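Local atomic coordinates of alpha-1,6-mannanase (Bacteroides thetaiotaomicron, PDB entry 4V1S), a protein that probably hydrolyses internal alpha-1,6-mannosidic linkages in mannan, as a family 76 glycoside hydrolase homologue from a gut symbiont. Residues A[148-153]-A[209-214]; A[307-312]-A[359-364]. One frame throughout, in Å; residues are numbered along the deposited sequence.

How the contacts relate
The two contacts follow one another along the chain, neither nesting nor crossing. Contact 1 comes first: helix 142-159 packs on helix 202-219, closing a loop of 55 residues that holds helix 162-177 and the short strand 199-201. After it come helices 222-239, 264-281 and 284-301. Contact 2 then joins 307-312, just before helix 313-330, to 359-364, after helix 334-350, so that this pair of helices is closed off by a junction between loops. The centres of contact 1 and contact 2 are about 26 Å apart, on opposite sides of the chain's centre. One is helix packing inside the barrel, the other a loop junction farther from the centre of the chain.

Contact 1: A[148-153]-A[209-214]; sequences TAIGLC and MLSCMK
In Ile150, chi1 of -72° places CG1 anti to the carbonyl carbon, and the CG1-CD1 branch reaches Leu210, which, its CG anti to the backbone N (chi1 -176°), offers CD2. The pair belongs to two helices of the (alpha/alpha)6 barrel known for this glycoside hydrolase family; their parallel course, with helix 162-177 between them in sequence, and their burial are consistent with the inner ring. The helices run 24° apart, with segment axes 8.8 Å from each other. The two side chains cross at about a right angle, Ile150 CD1 lying 3.8 Å from Leu210 CD2.

Small residues suit the middle of the interface, where the CA atoms of Ile150 and Ser211 are only 5.2 Å apart. Ala149 presents just its CB, 3.4 Å from Ser211 OG, and Ile150 CG1 touches the same hydroxyl. That buried oxygen is satisfied within its own helix by a hydrogen bond with Val207 O, so a serine can sit among apolar groups here. Helix 162-177 adds Ala171 against Ala149 and Leu172 against Ser211.

One turn on, Cys153 SG lies 4.0 Å from Lys214 CB. Lysine suits this buried place because its methylenes pack while its ammonium group pairs with Asp154 in a salt bridge; its side chain and that of Ile150 also cross at about a right angle, Lys214 CE 4.0 Å from Ile150 CG2.

Contact 2: A[307-312]-A[359-364]; sequences GALNDP and EHWGTP
Trp361 N gives Asp311 O a nearly straight hydrogen bond (3.0 Å, 168° at the hydrogen), the main backbone link between these two loops. The return bond, Leu309 N to Trp361 O, is long at 3.4 Å and weak. Leu309 O accepts a weak bond from Asp311 N two residues on, closing an inverse gamma turn centred on Asn310, whose backbone is bonded to Trp301.

Asn310 starts away from the other loop, but its CG is anti to the backbone N (chi1 -163°), and OD1 comes up to His360. In the conformer described, one of two modelled, His360 NE2 donates to Asn310 OD1 over 2.9 Å; the oxygen lies close to the imidazole plane, while the amide stands 82° from it. One imidazole face rests on the Asp311 peptide, with Asp311 C off centre toward the rim. An asparagine suits this exposed corner by offering a carbonyl acceptor. At Gly362, whose CA is 4.0 Å from Asn310 CA, a side chain would run into Asn310 OD1, so glycine suits the place.

Pro312 has no N-H to satisfy; its CA makes a CH...O contact with Glu359 O, and the residue occupies the N-cap position of helix 313-330. The carboxylates find partners outside the loops: Asp311 OD2 bonds with Ser264 and Glu359 OE2 with Tyr314. On the buried side Leu309 runs alongside the indole of Trp361, its CD1 at the ring edge, 3.9 Å from CE3. Phe317, Ile346 and Met383 also pack on Trp361, joining three helices to it.

Pro312 and His360 form a single, isolated beta bridge between roughly antiparallel loops, tying together two interhelical connections of the (alpha/alpha)6 barrel.

Contact 1: A[148-153]-A[209-214]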
ATOM      1  N   THR A 148       6.026  -2.911   2.767  1.00  9.27           N
ATOM      2  CA  THR A 148       6.179  -4.352   2.996  1.00  9.44           C
ATOM      3  C   THR A 148       5.852  -4.697   4.451  1.00  9.08           C
ATOM      4  O   THR A 148       5.108  -5.647   4.710  1.00 10.61           O
ATOM      5  CB  THR A 148       7.595  -4.827   2.635  1.00 10.48           C
ATOM      6  OG1 THR A 148       7.851  -4.511   1.257  1.00 10.97           O
ATOM      7  CG2 THR A 148       7.764  -6.292   2.856  1.00 12.06           C
ATOM      8  N   ALA A 149       6.347  -3.874   5.393  1.00  9.82           N
ATOM      9  CA  ALA A 149       6.059  -4.069   6.805  1.00  9.73           C
ATOM     10  C   ALA A 149       4.556  -4.125   7.091  1.00 10.46           C
ATOM     11  O   ALA A 149       4.111  -4.948   7.866  1.00 11.71           O
ATOM     12  CB  ALA A 149       6.731  -2.984   7.644  1.00 10.62           C
ATOM     13  N   ILE A 150       3.787  -3.258   6.457  1.00 10.97           N
ATOM     14  CA  ILE A 150       2.327  -3.251   6.589  1.00 10.79           C
ATOM     15  C   ILE A 150       1.791  -4.622   6.221  1.00  9.35           C
ATOM     16  O   ILE A 150       1.041  -5.213   6.988  1.00 12.12           O
ATOM     17  CB  ILE A 150       1.726  -2.152   5.695  1.00 10.91           C
ATOM     18  CG1 ILE A 150       2.007  -0.757   6.277  1.00 11.60           C
ATOM     19  CG2 ILE A 150       0.224  -2.316   5.570  1.00 12.36           C
ATOM     20  CD1 ILE A 150       1.936   0.333   5.208  1.00 11.11           C
ATOM     21  N   GLY A 151       2.172  -5.129   5.042  1.00 10.43           N
ATOM     22  CA  GLY A 151       1.682  -6.440   4.561  1.00  9.88           C
ATOM     23  C   GLY A 151       2.103  -7.562   5.519  1.00 11.14           C
ATOM     24  O   GLY A 151       1.303  -8.464   5.801  1.00 12.54           O
ATOM     25  N   LEU A 152       3.358  -7.520   6.003  1.00 10.07           N
ATOM     26  CA  LEU A 152       3.839  -8.574   6.899  1.00 10.61           C
ATOM     27  C   LEU A 152       3.149  -8.541   8.261  1.00 11.27           C
ATOM     28  O   LEU A 152       2.888  -9.591   8.834  1.00 13.12           O
ATOM     29  CB  LEU A 152       5.362  -8.535   7.029  1.00 11.28           C
ATOM     30  CG  LEU A 152       6.129  -8.736   5.704  1.00 11.89           C
ATOM     31  CD1 LEU A 152       7.608  -8.458   5.927  1.00 14.14           C
ATOM     32  CD2 LEU A 152       5.911 -10.161   5.198  1.00 13.83           C
ATOM     33  N   CYS A 153       2.831  -7.345   8.758  1.00 10.54           N
ATOM     34  CA  CYS A 153       2.032  -7.243   9.981  1.00 13.22           C
ATOM     35  C   CYS A 153       0.683  -7.905   9.762  1.00 13.66           C
ATOM     36  O   CYS A 153       0.216  -8.683  10.601  1.00 13.91           O
ATOM     37  CB  CYS A 153       1.817  -5.788  10.414  1.00 14.45           C
ATOM     38  SG  CYS A 153       3.242  -4.942  11.094  1.00 14.54           S
ATOM     39  N   MET A 209       4.545   5.413   9.636  1.00 12.17           N
ATOM     40  CA  MET A 209       3.551   5.619  10.645  1.00 11.98           C
ATOM     41  C   MET A 209       2.553   4.473  10.740  1.00 13.22           C
ATOM     42  O   MET A 209       2.260   3.989  11.834  1.00 13.29           O
ATOM     43  CB  MET A 209       2.780   6.925  10.414  1.00 11.35           C
ATOM     44  CG  MET A 209       3.604   8.182  10.720  1.00 12.25           C
ATOM     45  SD  MET A 209       2.932   9.709  10.013  1.00 13.44           S
ATOM     46  CE  MET A 209       1.217   9.574  10.504  1.00 14.85           C
ATOM     47  N   LEU A 210       2.041   4.024   9.603  1.00 11.96           N
ATOM     48  CA  LEU A 210       1.055   2.966   9.621  1.00 12.57           C
ATOM     49  C   LEU A 210       1.685   1.673  10.153  1.00 12.34           C
ATOM     50  O   LEU A 210       1.080   0.974  10.957  1.00 13.11           O
ATOM     51  CB  LEU A 210       0.420   2.769   8.242  1.00 11.35           C
ATOM     52  CG  LEU A 210      -0.697   1.726   8.232  1.00 12.17           C
ATOM     53  CD1 LEU A 210      -1.827   2.087   9.195  1.00 12.93           C
ATOM     54  CD2 LEU A 210      -1.266   1.571   6.839  1.00 12.17           C
ATOM     55  N   SER A 211       2.901   1.373   9.714  1.00 11.40           N
ATOM     56  CA  SER A 211       3.628   0.195  10.189  1.00 11.08           C
ATOM     57  C   SER A 211       3.836   0.259  11.701  1.00 12.80           C
ATOM     58  O   SER A 211       3.628  -0.732  12.422  1.00 13.01           O
ATOM     59  CB  SER A 211       4.984   0.077   9.497  1.00 12.76           C
ATOM     60  OG  SER A 211       4.872  -0.154   8.103  1.00 13.11           O
ATOM     61  N   CYS A 212       4.271   1.428  12.178  1.00 12.59           N
ATOM     62  CA  CYS A 212       4.444   1.659  13.613  1.00 12.66           C
ATOM     63  C   CYS A 212       3.149   1.396  14.378  1.00 13.86           C
ATOM     64  O   CYS A 212       3.159   0.732  15.410  1.00 14.45           O
ATOM     65  CB  CYS A 212       4.917   3.093  13.898  1.00 14.14           C
ATOM     66  SG  CYS A 212       6.666   3.404  13.631  1.00 14.62           S
ATOM     67  N   MET A 213       2.035   1.917  13.871  1.00 14.23           N
ATOM     68  CA  MET A 213       0.761   1.721  14.554  1.00 14.93           C
ATOM     69  C   MET A 213       0.320   0.252  14.556  1.00 13.64           C
ATOM     70  O   MET A 213      -0.205  -0.244  15.573  1.00 16.19           O
ATOM     71  CB  MET A 213      -0.318   2.639  13.988  1.00 14.93           C
ATOM     72  CG  MET A 213      -0.055   4.110  14.269  1.00 15.34           C
ATOM     73  SD  MET A 213       0.316   4.499  16.008  1.00 16.77           S
ATOM     74  CE  MET A 213      -1.091   3.777  16.840  1.00 18.04           C
ATOM     75  N   LYS A 214       0.567  -0.452  13.456  1.00 13.67           N
ATOM     76  CA  LYS A 214       0.240  -1.868  13.393  1.00 12.90           C
ATOM     77  C   LYS A 214       1.098  -2.664  14.359  1.00 15.33           C
ATOM     78  O   LYS A 214       0.582  -3.525  15.091  1.00 17.92           O
ATOM     79  CB  LYS A 214       0.327  -2.401  11.954  1.00 14.39           C
ATOM     80  CG  LYS A 214      -0.796  -1.905  11.045  1.00 15.00           C
ATOM     81  CD  LYS A 214      -0.701  -2.402   9.620  1.00 16.92           C
ATOM     82  CE  LYS A 214      -2.033  -2.182   8.913  1.00 21.42           C
ATOM     83  NZ  LYS A 214      -3.030  -3.198   9.325  1.00 17.41           N
TER

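Contact 2: A[307-312]-A[359-364]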
ATOM      1  N   GLY A 307     -17.749   6.107 -10.296  1.00 15.77           N
ATOM      2  CA  GLY A 307     -16.813   5.297  -9.490  1.00 17.71           C
ATOM      3  C   GLY A 307     -15.331   5.449  -9.821  1.00 17.29           C
ATOM      4  O   GLY A 307     -14.523   4.834  -9.200  1.00 16.24           O
ATOM      5  N   ALA A 308     -14.991   6.270 -10.803  1.00 16.11           N
ATOM      6  CA  ALA A 308     -13.619   6.436 -11.268  1.00 15.51           C
ATOM      7  C   ALA A 308     -12.749   7.188 -10.283  1.00 14.74           C
ATOM      8  O   ALA A 308     -13.189   8.153  -9.622  1.00 15.99           O
ATOM      9  CB  ALA A 308     -13.579   7.189 -12.602  1.00 14.38           C
ATOM     10  N   LEU A 309     -11.505   6.736 -10.190  1.00 14.62           N
ATOM     11  CA  LEU A 309     -10.492   7.382  -9.354  1.00 13.37           C
ATOM     12  C   LEU A 309      -9.368   7.925 -10.237  1.00 12.65           C
ATOM     13  O   LEU A 309      -8.685   7.179 -10.930  1.00 15.17           O
ATOM     14  CB  LEU A 309      -9.945   6.405  -8.315  1.00 13.63           C
ATOM     15  CG  LEU A 309     -10.872   6.177  -7.119  1.00 16.52           C
ATOM     16  CD1 LEU A 309     -10.597   4.848  -6.433  1.00 17.84           C
ATOM     17  CD2 LEU A 309     -10.757   7.341  -6.118  1.00 15.18           C
ATOM     18  N   ASN A 310      -9.206   9.240 -10.220  1.00 13.95           N
ATOM     19  CA  ASN A 310      -8.365   9.930 -11.191  1.00 15.24           C
ATOM     20  C   ASN A 310      -6.894  10.035 -10.757  1.00 15.70           C
ATOM     21  O   ASN A 310      -6.331  11.124 -10.609  1.00 13.45           O
ATOM     22  CB  ASN A 310      -8.937  11.324 -11.450  1.00 17.90           C
ATOM     23  CG  ASN A 310      -8.402  11.958 -12.709  1.00 21.33           C
ATOM     24  OD1 ASN A 310      -7.884  11.291 -13.593  1.00 25.81           O
ATOM     25  ND2 ASN A 310      -8.582  13.262 -12.819  1.00 27.80           N
ATOM     26  N   ASP A 311      -6.263   8.870 -10.606  1.00 14.90           N
ATOM     27  CA  ASP A 311      -4.853   8.777 -10.273  1.00 12.91           C
ATOM     28  C   ASP A 311      -4.388   7.387 -10.717  1.00 11.13           C
ATOM     29  O   ASP A 311      -5.203   6.507 -11.057  1.00 13.78           O
ATOM     30  CB  ASP A 311      -4.651   8.955  -8.755  1.00 12.35           C
ATOM     31  CG  ASP A 311      -3.567  10.001  -8.369  1.00 12.14           C
ATOM     32  OD1 ASP A 311      -3.195  10.885  -9.198  1.00 14.67           O
ATOM     33  OD2 ASP A 311      -3.133   9.956  -7.178  1.00 13.99           O
ATOM     34  N   PRO A 312      -3.074   7.147 -10.651  1.00 13.15           N
ATOM     35  CA  PRO A 312      -2.590   5.777 -10.856  1.00 14.22           C
ATOM     36  C   PRO A 312      -3.239   4.828  -9.864  1.00 12.38           C
ATOM     37  O   PRO A 312      -3.414   5.183  -8.679  1.00 14.68           O
ATOM     38  CB  PRO A 312      -1.078   5.885 -10.590  1.00 14.44           C
ATOM     39  CG  PRO A 312      -0.755   7.338 -10.885  1.00 14.03           C
ATOM     40  CD  PRO A 312      -1.963   8.084 -10.399  1.00 13.91           C
ATOM     41  N   GLU A 359      -2.603   1.498 -16.126  1.00 16.50           N
ATOM     42  CA  GLU A 359      -1.900   2.179 -15.052  1.00 14.96           C
ATOM     43  C   GLU A 359      -2.808   3.117 -14.239  1.00 14.36           C
ATOM     44  O   GLU A 359      -2.743   3.129 -12.996  1.00 14.67           O
ATOM     45  CB  GLU A 359      -0.753   2.988 -15.626  1.00 14.40           C
ATOM     46  CG  GLU A 359       0.019   3.794 -14.612  1.00 16.72           C
ATOM     47  CD  GLU A 359       1.375   4.262 -15.103  1.00 18.10           C
ATOM     48  OE1 GLU A 359       1.650   4.249 -16.329  1.00 21.00           O
ATOM     49  OE2 GLU A 359       2.183   4.697 -14.262  1.00 21.43           O
ATOM     50  N   HIS A 360      -3.666   3.850 -14.945  1.00 15.20           N
ATOM     51  CA  HIS A 360      -4.465   4.931 -14.344  0.50 15.41           C
ATOM     52  C   HIS A 360      -5.936   4.493 -14.230  1.00 14.71           C
ATOM     53  O   HIS A 360      -6.435   3.735 -15.072  1.00 17.91           O
ATOM     54  CB  HIS A 360      -4.283   6.189 -15.202  0.50 15.64           C
ATOM     55  CG  HIS A 360      -4.727   7.471 -14.558  0.50 15.49           C
ATOM     56  ND1 HIS A 360      -3.861   8.339 -13.918  0.50 15.88           N
ATOM     57  CD2 HIS A 360      -5.945   8.063 -14.521  0.50 12.27           C
ATOM     58  CE1 HIS A 360      -4.536   9.393 -13.503  0.50 13.05           C
ATOM     59  NE2 HIS A 360      -5.804   9.243 -13.858  0.50 16.38           N
ATOM     60  N   TRP A 361      -6.620   4.931 -13.164  1.00 13.37           N
ATOM     61  CA  TRP A 361      -7.990   4.504 -12.905  1.00 15.28           C
ATOM     62  C   TRP A 361      -9.069   5.517 -13.286  1.00 16.38           C
ATOM     63  O   TRP A 361     -10.247   5.307 -13.017  1.00 17.11           O
ATOM     64  CB  TRP A 361      -8.145   4.118 -11.438  1.00 14.63           C
ATOM     65  CG  TRP A 361      -7.565   2.778 -11.047  1.00 12.83           C
ATOM     66  CD1 TRP A 361      -6.873   1.893 -11.826  1.00 15.09           C
ATOM     67  CD2 TRP A 361      -7.619   2.209  -9.743  1.00 12.81           C
ATOM     68  NE1 TRP A 361      -6.530   0.779 -11.094  1.00 14.30           N
ATOM     69  CE2 TRP A 361      -6.962   0.957  -9.799  1.00 12.34           C
ATOM     70  CE3 TRP A 361      -8.141   2.646  -8.521  1.00 14.80           C
ATOM     71  CZ2 TRP A 361      -6.820   0.143  -8.674  1.00 12.32           C
ATOM     72  CZ3 TRP A 361      -7.998   1.841  -7.394  1.00 14.75           C
ATOM     73  CH2 TRP A 361      -7.344   0.576  -7.487  1.00 13.90           C
ATOM     74  N   GLY A 362      -8.675   6.582 -13.970  1.00 16.81           N
ATOM     75  CA  GLY A 362      -9.582   7.703 -14.222  1.00 16.88           C
ATOM     76  C   GLY A 362     -10.542   7.547 -15.386  1.00 17.79           C
ATOM     77  O   GLY A 362     -11.607   8.159 -15.391  1.00 19.54           O
ATOM     78  N   THR A 363     -10.166   6.750 -16.395  1.00 19.03           N
ATOM     79  CA  THR A 363     -10.907   6.731 -17.661  1.00 19.18           C
ATOM     80  C   THR A 363     -11.137   5.295 -18.153  1.00 19.66           C
ATOM     81  O   THR A 363     -10.230   4.464 -18.087  1.00 19.70           O
ATOM     82  CB  THR A 363     -10.183   7.563 -18.729  1.00 27.77           C
ATOM     83  OG1 THR A 363      -8.911   7.003 -18.999  1.00 37.60           O
ATOM     84  CG2 THR A 363      -9.948   8.961 -18.271  1.00 30.30           C
ATOM     85  N   PRO A 364     -12.351   4.991 -18.636  1.00 21.64           N
ATOM     86  CA  PRO A 364     -12.585   3.637 -19.135  1.00 20.53           C
ATOM     87  C   PRO A 364     -11.606   3.228 -20.222  1.00 21.23           C
ATOM     88  O   PRO A 364     -11.159   4.051 -21.042  1.00 21.29           O
ATOM     89  CB  PRO A 364     -14.011   3.697 -19.676  1.00 21.69           C
ATOM     90  CG  PRO A 364     -14.662   4.784 -18.910  1.00 21.35           C
ATOM     91  CD  PRO A 364     -13.583   5.797 -18.639  1.00 20.41           C
TER